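Local atomic coordinates of DNA polymerase sliding clamp 2 (Sulfolobus tokodaii, PDB entry 3AIZ), a protein that serves as a subunit of a ring-shaped sliding clamp that encircles DNA and tethers the replicative polymerase and other DNA-processing proteins to it. Residues L152-V157 and S169-R175; V199-V204 and I244-L248; T212-V218 and I230-T234. One frame throughout, in Å; residues are numbered along the deposited sequence.

Contact 1: residues L152-V157 and S169-R175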
loop_
_atom_site.group_PDB
_atom_site.type_symbol
_atom_site.label_atom_id
_atom_site.label_comp_id
_atom_site.label_asym_id
_atom_site.label_seq_id
_atom_site.Cartn_x
_atom_site.Cartn_y
_atom_site.Cartn_z
ATOM N N LEU A 152 -20.683 -7.307 26.064
ATOM C CA LEU A 152 -20.447 -8.740 26.170
ATOM C C LEU A 152 -21.586 -9.461 26.881
ATOM O O LEU A 152 -22.019 -10.526 26.444
ATOM C CB LEU A 152 -19.128 -9.023 26.894
ATOM C CG LEU A 152 -17.838 -8.782 26.110
ATOM C CD1 LEU A 152 -16.626 -9.042 26.989
ATOM C CD2 LEU A 152 -17.802 -9.655 24.869
ATOM N N VAL A 153 -22.074 -8.878 27.969
ATOM C CA VAL A 153 -23.007 -9.585 28.839
ATOM C C VAL A 153 -24.459 -9.103 28.765
ATOM O O VAL A 153 -25.216 -9.517 27.888
ATOM C CB VAL A 153 -22.540 -9.546 30.308
ATOM C CG1 VAL A 153 -23.250 -10.619 31.114
ATOM C CG2 VAL A 153 -21.036 -9.732 30.387
ATOM N N GLY A 154 -24.836 -8.226 29.690
ATOM C CA GLY A 154 -26.235 -7.926 29.945
ATOM C C GLY A 154 -27.027 -7.230 28.856
ATOM O O GLY A 154 -26.592 -7.133 27.708
ATOM N N GLU A 155 -28.208 -6.749 29.232
ATOM C CA GLU A 155 -29.074 -5.998 28.331
ATOM C C GLU A 155 -29.511 -4.698 29.006
ATOM O O GLU A 155 -29.911 -3.741 28.342
ATOM C CB GLU A 155 -30.290 -6.837 27.934
ATOM C CG GLU A 155 -31.120 -6.242 26.805
ATOM C CD GLU A 155 -32.111 -7.237 26.223
ATOM O OE1 GLU A 155 -32.041 -8.431 26.586
ATOM O OE2 GLU A 155 -32.954 -6.825 25.398
ATOM N N GLU A 156 -29.424 -4.678 30.332
ATOM C CA GLU A 156 -29.678 -3.475 31.115
ATOM C C GLU A 156 -28.550 -3.258 32.115
ATOM O O GLU A 156 -28.159 -4.181 32.828
ATOM C CB GLU A 156 -31.000 -3.587 31.873
ATOM C CG GLU A 156 -32.240 -3.584 31.003
ATOM C CD GLU A 156 -33.514 -3.614 31.826
ATOM O OE1 GLU A 156 -33.415 -3.719 33.068
ATOM O OE2 GLU A 156 -34.612 -3.529 31.233
ATOM N N VAL A 157 -28.031 -2.037 32.167
ATOM C CA VAL A 157 -26.996 -1.697 33.133
ATOM C C VAL A 157 -27.610 -1.065 34.370
ATOM O O VAL A 157 -28.381 -0.111 34.270
ATOM C CB VAL A 157 -25.975 -0.705 32.551
ATOM C CG1 VAL A 157 -24.911 -0.381 33.587
ATOM C CG2 VAL A 157 -25.339 -1.269 31.299
ATOM N N SER A 169 -23.691 -3.011 36.970
ATOM C CA SER A 169 -24.008 -4.437 36.957
ATOM C C SER A 169 -24.950 -4.833 35.825
ATOM O O SER A 169 -25.897 -4.114 35.511
ATOM C CB SER A 169 -24.625 -4.856 38.294
ATOM O OG SER A 169 -23.712 -4.671 39.360
ATOM N N THR A 170 -24.686 -5.988 35.223
ATOM C CA THR A 170 -25.568 -6.551 34.207
ATOM C C THR A 170 -25.650 -8.066 34.346
ATOM O O THR A 170 -24.774 -8.690 34.944
ATOM C CB THR A 170 -25.097 -6.206 32.782
ATOM O OG1 THR A 170 -23.781 -6.734 32.569
ATOM C CG2 THR A 170 -25.074 -4.706 32.579
ATOM N N GLU A 171 -26.705 -8.650 33.788
ATOM C CA GLU A 171 -26.917 -10.090 33.866
ATOM C C GLU A 171 -27.656 -10.592 32.632
ATOM O O GLU A 171 -28.690 -10.044 32.254
ATOM C CB GLU A 171 -27.701 -10.444 35.133
ATOM C CG GLU A 171 -27.911 -11.941 35.355
ATOM C CD GLU A 171 -29.009 -12.528 34.478
ATOM O OE1 GLU A 171 -30.001 -11.816 34.209
ATOM O OE2 GLU A 171 -28.881 -13.703 34.066
ATOM N N GLU A 172 -27.126 -11.637 32.006
ATOM C CA GLU A 172 -27.775 -12.230 30.844
ATOM C C GLU A 172 -27.386 -13.689 30.644
ATOM O O GLU A 172 -26.203 -14.027 30.610
ATOM C CB GLU A 172 -27.455 -11.435 29.577
ATOM C CG GLU A 172 -28.169 -11.954 28.338
ATOM C CD GLU A 172 -27.723 -11.261 27.067
ATOM O OE1 GLU A 172 -28.533 -10.511 26.481
ATOM O OE2 GLU A 172 -26.563 -11.465 26.653
ATOM N N ALA A 173 -28.393 -14.548 30.511
ATOM C CA ALA A 173 -28.182 -15.960 30.206
ATOM C C ALA A 173 -27.181 -16.627 31.146
ATOM O O ALA A 173 -26.328 -17.401 30.708
ATOM C CB ALA A 173 -27.744 -16.129 28.755
ATOM N N GLY A 174 -27.290 -16.325 32.435
ATOM C CA GLY A 174 -26.431 -16.935 33.432
ATOM C C GLY A 174 -25.097 -16.234 33.590
ATOM O O GLY A 174 -24.368 -16.479 34.550
ATOM N N ARG A 175 -24.772 -15.363 32.640
ATOM C CA ARG A 175 -23.537 -14.591 32.711
ATOM C C ARG A 175 -23.741 -13.288 33.477
ATOM O O ARG A 175 -24.816 -12.691 33.437
ATOM C CB ARG A 175 -22.972 -14.335 31.312
ATOM C CG ARG A 175 -22.343 -15.571 30.686
ATOM C CD ARG A 175 -21.751 -15.292 29.317
ATOM N NE ARG A 175 -22.774 -14.962 28.332
ATOM C CZ ARG A 175 -22.897 -13.770 27.757
ATOM N NH1 ARG A 175 -22.053 -12.795 28.065
ATOM N NH2 ARG A 175 -23.860 -13.555 26.871
#

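Contact 2: residues V199-V204 and I244-L248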
loop_
_atom_site.group_PDB
_atom_site.type_symbol
_atom_site.label_atom_id
_atom_site.label_comp_id
_atom_site.label_asym_id
_atom_site.label_seq_id
_atom_site.Cartn_x
_atom_site.Cartn_y
_atom_site.Cartn_z
ATOM N N VAL A 199 -31.263 2.373 36.407
ATOM C CA VAL A 199 -31.048 1.394 35.350
ATOM C C VAL A 199 -31.128 2.074 33.988
ATOM O O VAL A 199 -31.968 2.946 33.773
ATOM C CB VAL A 199 -32.094 0.267 35.414
ATOM C CG1 VAL A 199 -31.828 -0.770 34.335
ATOM C CG2 VAL A 199 -32.090 -0.376 36.788
ATOM N N TYR A 200 -30.251 1.677 33.069
ATOM C CA TYR A 200 -30.239 2.257 31.730
ATOM C C TYR A 200 -30.043 1.194 30.657
ATOM O O TYR A 200 -29.532 0.108 30.930
ATOM C CB TYR A 200 -29.143 3.318 31.612
ATOM C CG TYR A 200 -29.222 4.393 32.668
ATOM C CD1 TYR A 200 -28.423 4.337 33.801
ATOM C CD2 TYR A 200 -30.101 5.459 32.536
ATOM C CE1 TYR A 200 -28.494 5.315 34.770
ATOM C CE2 TYR A 200 -30.180 6.443 33.501
ATOM C CZ TYR A 200 -29.373 6.366 34.616
ATOM O OH TYR A 200 -29.446 7.343 35.581
ATOM N N SER A 201 -30.451 1.515 29.434
ATOM C CA SER A 201 -30.282 0.612 28.303
ATOM C C SER A 201 -28.805 0.445 27.957
ATOM O O SER A 201 -28.083 1.429 27.805
ATOM C CB SER A 201 -31.047 1.136 27.088
ATOM O OG SER A 201 -30.799 0.338 25.944
ATOM N N ILE A 202 -28.360 -0.803 27.835
ATOM C CA ILE A 202 -26.976 -1.081 27.468
ATOM C C ILE A 202 -26.676 -0.581 26.062
ATOM O O ILE A 202 -25.605 -0.040 25.802
ATOM C CB ILE A 202 -26.646 -2.582 27.547
ATOM C CG1 ILE A 202 -26.690 -3.057 28.997
ATOM C CG2 ILE A 202 -25.273 -2.861 26.954
ATOM C CD1 ILE A 202 -25.834 -4.270 29.259
ATOM N N GLU A 203 -27.632 -0.768 25.158
ATOM C CA GLU A 203 -27.485 -0.308 23.782
ATOM C C GLU A 203 -27.121 1.170 23.741
ATOM O O GLU A 203 -26.210 1.578 23.020
ATOM C CB GLU A 203 -28.776 -0.551 22.998
ATOM C CG GLU A 203 -29.139 -2.018 22.837
ATOM C CD GLU A 203 -28.157 -2.767 21.956
ATOM O OE1 GLU A 203 -27.521 -2.123 21.093
ATOM O OE2 GLU A 203 -28.024 -3.998 22.122
ATOM N N VAL A 204 -27.833 1.970 24.527
ATOM C CA VAL A 204 -27.630 3.411 24.530
ATOM C C VAL A 204 -26.389 3.806 25.320
ATOM O O VAL A 204 -25.563 4.586 24.845
ATOM C CB VAL A 204 -28.849 4.143 25.110
ATOM C CG1 VAL A 204 -28.659 5.646 25.001
ATOM C CG2 VAL A 204 -30.112 3.707 24.388
ATOM N N ILE A 244 -29.634 10.345 29.138
ATOM C CA ILE A 244 -30.192 9.010 28.964
ATOM C C ILE A 244 -31.400 8.805 29.868
ATOM O O ILE A 244 -31.315 8.990 31.081
ATOM C CB ILE A 244 -29.151 7.908 29.263
ATOM C CG1 ILE A 244 -27.976 7.986 28.285
ATOM C CG2 ILE A 244 -29.794 6.535 29.186
ATOM C CD1 ILE A 244 -27.017 9.120 28.560
ATOM N N ALA A 245 -32.525 8.428 29.273
ATOM C CA ALA A 245 -33.719 8.120 30.046
ATOM C C ALA A 245 -33.535 6.784 30.751
ATOM O O ALA A 245 -33.198 5.783 30.115
ATOM C CB ALA A 245 -34.942 8.084 29.146
ATOM N N PRO A 246 -33.747 6.764 32.073
ATOM C CA PRO A 246 -33.606 5.531 32.853
ATOM C C PRO A 246 -34.764 4.583 32.584
ATOM O O PRO A 246 -35.822 5.023 32.138
ATOM C CB PRO A 246 -33.672 6.033 34.296
ATOM C CG PRO A 246 -34.506 7.256 34.218
ATOM C CD PRO A 246 -34.143 7.906 32.914
ATOM N N ARG A 247 -34.561 3.295 32.842
ATOM C CA ARG A 247 -35.644 2.329 32.745
ATOM C C ARG A 247 -36.387 2.280 34.071
ATOM O O ARG A 247 -35.802 1.960 35.106
ATOM C CB ARG A 247 -35.112 0.941 32.392
ATOM C CG ARG A 247 -34.512 0.831 31.003
ATOM C CD ARG A 247 -34.182 -0.616 30.676
ATOM N NE ARG A 247 -33.526 -0.762 29.379
ATOM C CZ ARG A 247 -34.171 -0.950 28.232
ATOM N NH1 ARG A 247 -35.496 -1.012 28.216
ATOM N NH2 ARG A 247 -33.490 -1.074 27.100
ATOM N N LEU A 248 -37.674 2.606 34.037
ATOM C CA LEU A 248 -38.490 2.600 35.245
ATOM C C LEU A 248 -39.361 1.349 35.319
ATOM O O LEU A 248 -40.012 1.090 36.331
ATOM C CB LEU A 248 -39.353 3.861 35.320
ATOM C CG LEU A 248 -38.633 5.158 35.704
ATOM C CD1 LEU A 248 -37.894 4.983 37.019
ATOM C CD2 LEU A 248 -37.679 5.605 34.615
ATOM O OXT LEU A 248 -39.431 0.567 34.369
HETATM O O HOH W 1 -33.885 3.496 36.718
#

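Contact 3: residues T212-V218 and I230-T234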
loop_
_atom_site.group_PDB
_atom_site.type_symbol
_atom_site.label_atom_id
_atom_site.label_comp_id
_atom_site.label_asym_id
_atom_site.label_seq_id
_atom_site.Cartn_x
_atom_site.Cartn_y
_atom_site.Cartn_z
ATOM N N THR A 212 -17.461 9.021 24.345
ATOM C CA THR A 212 -16.840 9.891 25.339
ATOM C C THR A 212 -15.320 9.752 25.392
ATOM O O THR A 212 -14.657 10.464 26.145
ATOM C CB THR A 212 -17.404 9.631 26.749
ATOM O OG1 THR A 212 -16.928 8.368 27.233
ATOM C CG2 THR A 212 -18.922 9.627 26.726
ATOM N N SER A 213 -14.772 8.838 24.598
ATOM C CA SER A 213 -13.330 8.605 24.594
ATOM C C SER A 213 -12.557 9.808 24.056
ATOM O O SER A 213 -11.358 9.944 24.303
ATOM C CB SER A 213 -12.984 7.347 23.791
ATOM O OG SER A 213 -13.330 7.495 22.425
ATOM N N ILE A 214 -13.249 10.680 23.327
ATOM C CA ILE A 214 -12.624 11.872 22.758
ATOM C C ILE A 214 -12.286 12.904 23.831
ATOM O O ILE A 214 -11.679 13.937 23.543
ATOM C CB ILE A 214 -13.528 12.539 21.701
ATOM C CG1 ILE A 214 -14.743 13.187 22.370
ATOM C CG2 ILE A 214 -13.952 11.529 20.643
ATOM C CD1 ILE A 214 -15.676 13.882 21.404
ATOM N N SER A 215 -12.687 12.624 25.066
ATOM C CA SER A 215 -12.410 13.517 26.183
ATOM C C SER A 215 -11.606 12.799 27.258
ATOM O O SER A 215 -11.704 11.583 27.410
ATOM C CB SER A 215 -13.712 14.054 26.778
ATOM O OG SER A 215 -13.461 14.867 27.912
ATOM N N GLN A 216 -10.807 13.559 27.999
ATOM C CA GLN A 216 -10.019 12.995 29.086
ATOM C C GLN A 216 -10.683 13.272 30.427
ATOM O O GLN A 216 -10.263 12.750 31.459
ATOM C CB GLN A 216 -8.597 13.560 29.073
ATOM C CG GLN A 216 -7.740 13.059 27.921
ATOM C CD GLN A 216 -6.326 13.606 27.967
ATOM O OE1 GLN A 216 -6.109 14.768 28.309
ATOM N NE2 GLN A 216 -5.355 12.767 27.616
ATOM N N ASN A 217 -11.724 14.095 30.404
ATOM C CA ASN A 217 -12.427 14.461 31.626
ATOM C C ASN A 217 -13.938 14.441 31.447
ATOM O O ASN A 217 -14.591 15.487 31.449
ATOM C CB ASN A 217 -11.963 15.831 32.118
ATOM C CG ASN A 217 -10.486 15.855 32.454
ATOM O OD1 ASN A 217 -10.089 15.569 33.584
ATOM N ND2 ASN A 217 -9.659 16.191 31.469
ATOM N N VAL A 218 -14.486 13.241 31.293
ATOM C CA VAL A 218 -15.921 13.062 31.139
ATOM C C VAL A 218 -16.613 13.118 32.495
ATOM O O VAL A 218 -16.206 12.437 33.435
ATOM C CB VAL A 218 -16.248 11.718 30.468
ATOM C CG1 VAL A 218 -17.747 11.582 30.257
ATOM C CG2 VAL A 218 -15.508 11.592 29.147
ATOM N N ILE A 230 -24.154 12.922 30.720
ATOM C CA ILE A 230 -22.738 12.802 30.390
ATOM C C ILE A 230 -22.224 14.077 29.722
ATOM O O ILE A 230 -22.780 14.531 28.723
ATOM C CB ILE A 230 -22.451 11.597 29.467
ATOM C CG1 ILE A 230 -22.711 10.276 30.195
ATOM C CG2 ILE A 230 -21.015 11.632 28.976
ATOM C CD1 ILE A 230 -24.168 9.902 30.284
ATOM N N GLU A 231 -21.165 14.650 30.283
ATOM C CA GLU A 231 -20.538 15.831 29.710
ATOM C C GLU A 231 -19.189 15.465 29.102
ATOM O O GLU A 231 -18.314 14.935 29.786
ATOM C CB GLU A 231 -20.355 16.916 30.772
ATOM C CG GLU A 231 -21.634 17.315 31.492
ATOM C CD GLU A 231 -21.420 18.458 32.469
ATOM O OE1 GLU A 231 -20.452 19.228 32.285
ATOM O OE2 GLU A 231 -22.222 18.589 33.420
ATOM N N VAL A 232 -19.027 15.751 27.816
ATOM C CA VAL A 232 -17.795 15.435 27.106
ATOM C C VAL A 232 -17.109 16.714 26.638
ATOM O O VAL A 232 -17.308 17.153 25.506
ATOM C CB VAL A 232 -18.067 14.532 25.888
ATOM C CG1 VAL A 232 -16.761 14.095 25.250
ATOM C CG2 VAL A 232 -18.893 13.324 26.298
ATOM N N PRO A 233 -16.298 17.318 27.517
ATOM C CA PRO A 233 -15.603 18.576 27.234
ATOM C C PRO A 233 -14.404 18.367 26.319
ATOM O O PRO A 233 -13.812 17.289 26.315
ATOM C CB PRO A 233 -15.108 19.024 28.616
ATOM C CG PRO A 233 -15.792 18.127 29.611
ATOM C CD PRO A 233 -16.040 16.851 28.886
ATOM N N THR A 234 -14.054 19.394 25.552
ATOM C CA THR A 234 -12.830 19.376 24.764
ATOM C C THR A 234 -11.876 20.428 25.316
ATOM O O THR A 234 -12.275 21.278 26.110
ATOM C CB THR A 234 -13.103 19.651 23.275
ATOM O OG1 THR A 234 -13.624 20.975 23.115
ATOM C CG2 THR A 234 -14.101 18.645 22.722
#

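Contact 1: residues L152-V157 and S169-R175
Val153 loses more surface than any other residue here, 89 Å² of the 449 Å² buried, followed by Thr170 with 79 Å². Val153 lies in the loop leading to the strand that starts at Glu156. Its CG1 rests 3.7 Å from CB of Arg175, and its CB is 3.8 Å from OG1 of Thr170, so it packs on both strands joined by the 172-175 turn. Thr170 points its CA-to-CB bond at the loop. Its OG1 accepts a weak hydrogen bond from Gly154 N (3.4 Å, 140° at the hydrogen), while its CG2 packs 3.7 Å from CG2 of Val157. An ideal CB on Gly154 would fall 2.2 Å from CB of Thr170, a clash that only a residue without a side chain avoids. Arg175, with 52 Å² covered by the loop, makes the shorter and straighter of the two hydrogen bonds between the segments: its NH1 donates to Leu152 O at 2.8 Å and 162°. Arg175 NH2 also forms a salt bridge with Glu172 OE2 (3.4 Å), and the same two residues close a type I' turn, with Glu172 N to Arg175 O at 2.9 Å and Arg175 N to Glu172 O at 2.8 Å, the hairpin link between strands 165-172 and 175-183. The contact lies where this chain meets a clamp C subunit: Phe109 of that chain packs on Val153 and its Pro112 on Arg175. Within the chain, Tyr177 of strand 175-183 touches Val153 and Thr170, and on the helical side Leu150 of helix 140-150 and Ile202 of helix 202-211 cover both Thr170 and Val157.

Contact 2: residues V199-V204 and I244-L248
One direct backbone hydrogen bond joins the segments: Arg247 N donates to Val199 O at 2.8 Å with an angle of 162°. A water extends the link, accepting from Val199 N (2.9 Å) and donating to Arg247 O (2.9 Å). The CA atoms of Tyr200 and Pro246 approach to 4.8 Å. Strand 196-201 is an outermost strand of the sheet within this chain, and the C-terminal tail that follows strand 239-244 runs along it; in sliding clamps of the PCNA family this tail typically helps form the docking site for PIP-box partners, and the same role is probable here. Apolar packing is centred on Tyr200. Its CD2 lies 3.5 Å from CG2 of Ile244 and its CE2 3.6 Å from CB of Pro246, while the hydroxyl is held by Ile226 O in strand 226-233. Ile244 also reaches the start of helix 202-211, its CG1 4.1 Å from CG1 of Val204. The charged Arg247 side chain, with 88 Å² covered, extends along the strand from beside Val199 to Ser201, bringing NH2 to 3.3 Å from OG of Ser201, the N-cap residue of that helix; its NE forms a long, weak ion pair with Glu156.

Contact 3: residues T212-V218 and I230-T234
Thr212 opens the segment in a short 3-10 turn after helix 202-211, and its CG2 sits 3.7 Å from both CG2 of Ile230 and CG2 of Val232; its hydroxyl is bonded to Phe209 O. Two residues on, Ile214 starts sideways but its CG1 comes within 3.6 Å of CG1 of Val232. Ser215, whose N bonds to Thr212 O at 3.1 Å, points toward strand 226-233. Its CB lies 3.4 Å from CG1 of Val232, and its OG donates to Pro233 O at 2.9 Å while accepting from Asn217 N at 3.1 Å and 156°, which makes an ST turn. This is the connection by which a helix of the C-terminal clamp domain returns to its sheet: helix 202-211 leads through the loop into strand 218-223, which pairs antiparallel with strand 226-233. Asn217 O then reaches 3.2 Å from CD of Pro233, a residue with no backbone NH to offer, and the amide oxygen OD1 of Asn217 is bonded to Lys188. At Val218 the strand begins: its CA is 3.3 Å from Glu231 O in a CA-H...O contact (143° at the hydrogen), and its CG1 packs on CG2 of Ile230 (3.5 Å), with Leu143 of helix 140-150 touching the same side chain.

Overall arrangement
All three contacts belong to the C-terminal clamp domain and reach the same sheet. Contacts 1 and 2 touch directly, their centres 13 Å apart: Val157 O and Tyr200 N are 2.9 Å apart, a probable hydrogen bond between neighbouring strands 156-161 and 196-201, and Val157 CG2 packs 3.2 Å from CG1 of Ile202. Contact 2 meets contact 3 through Ile244 CD1 and Ile230 CD1 at 3.4 Å, although the centres are 20 Å apart; contact 3 lies between the two segments of contact 2 in sequence. Contacts 1 and 3 do not touch, with nearest atoms about 11 Å apart. Of the three, contact 1 alone borders the clamp C subunit.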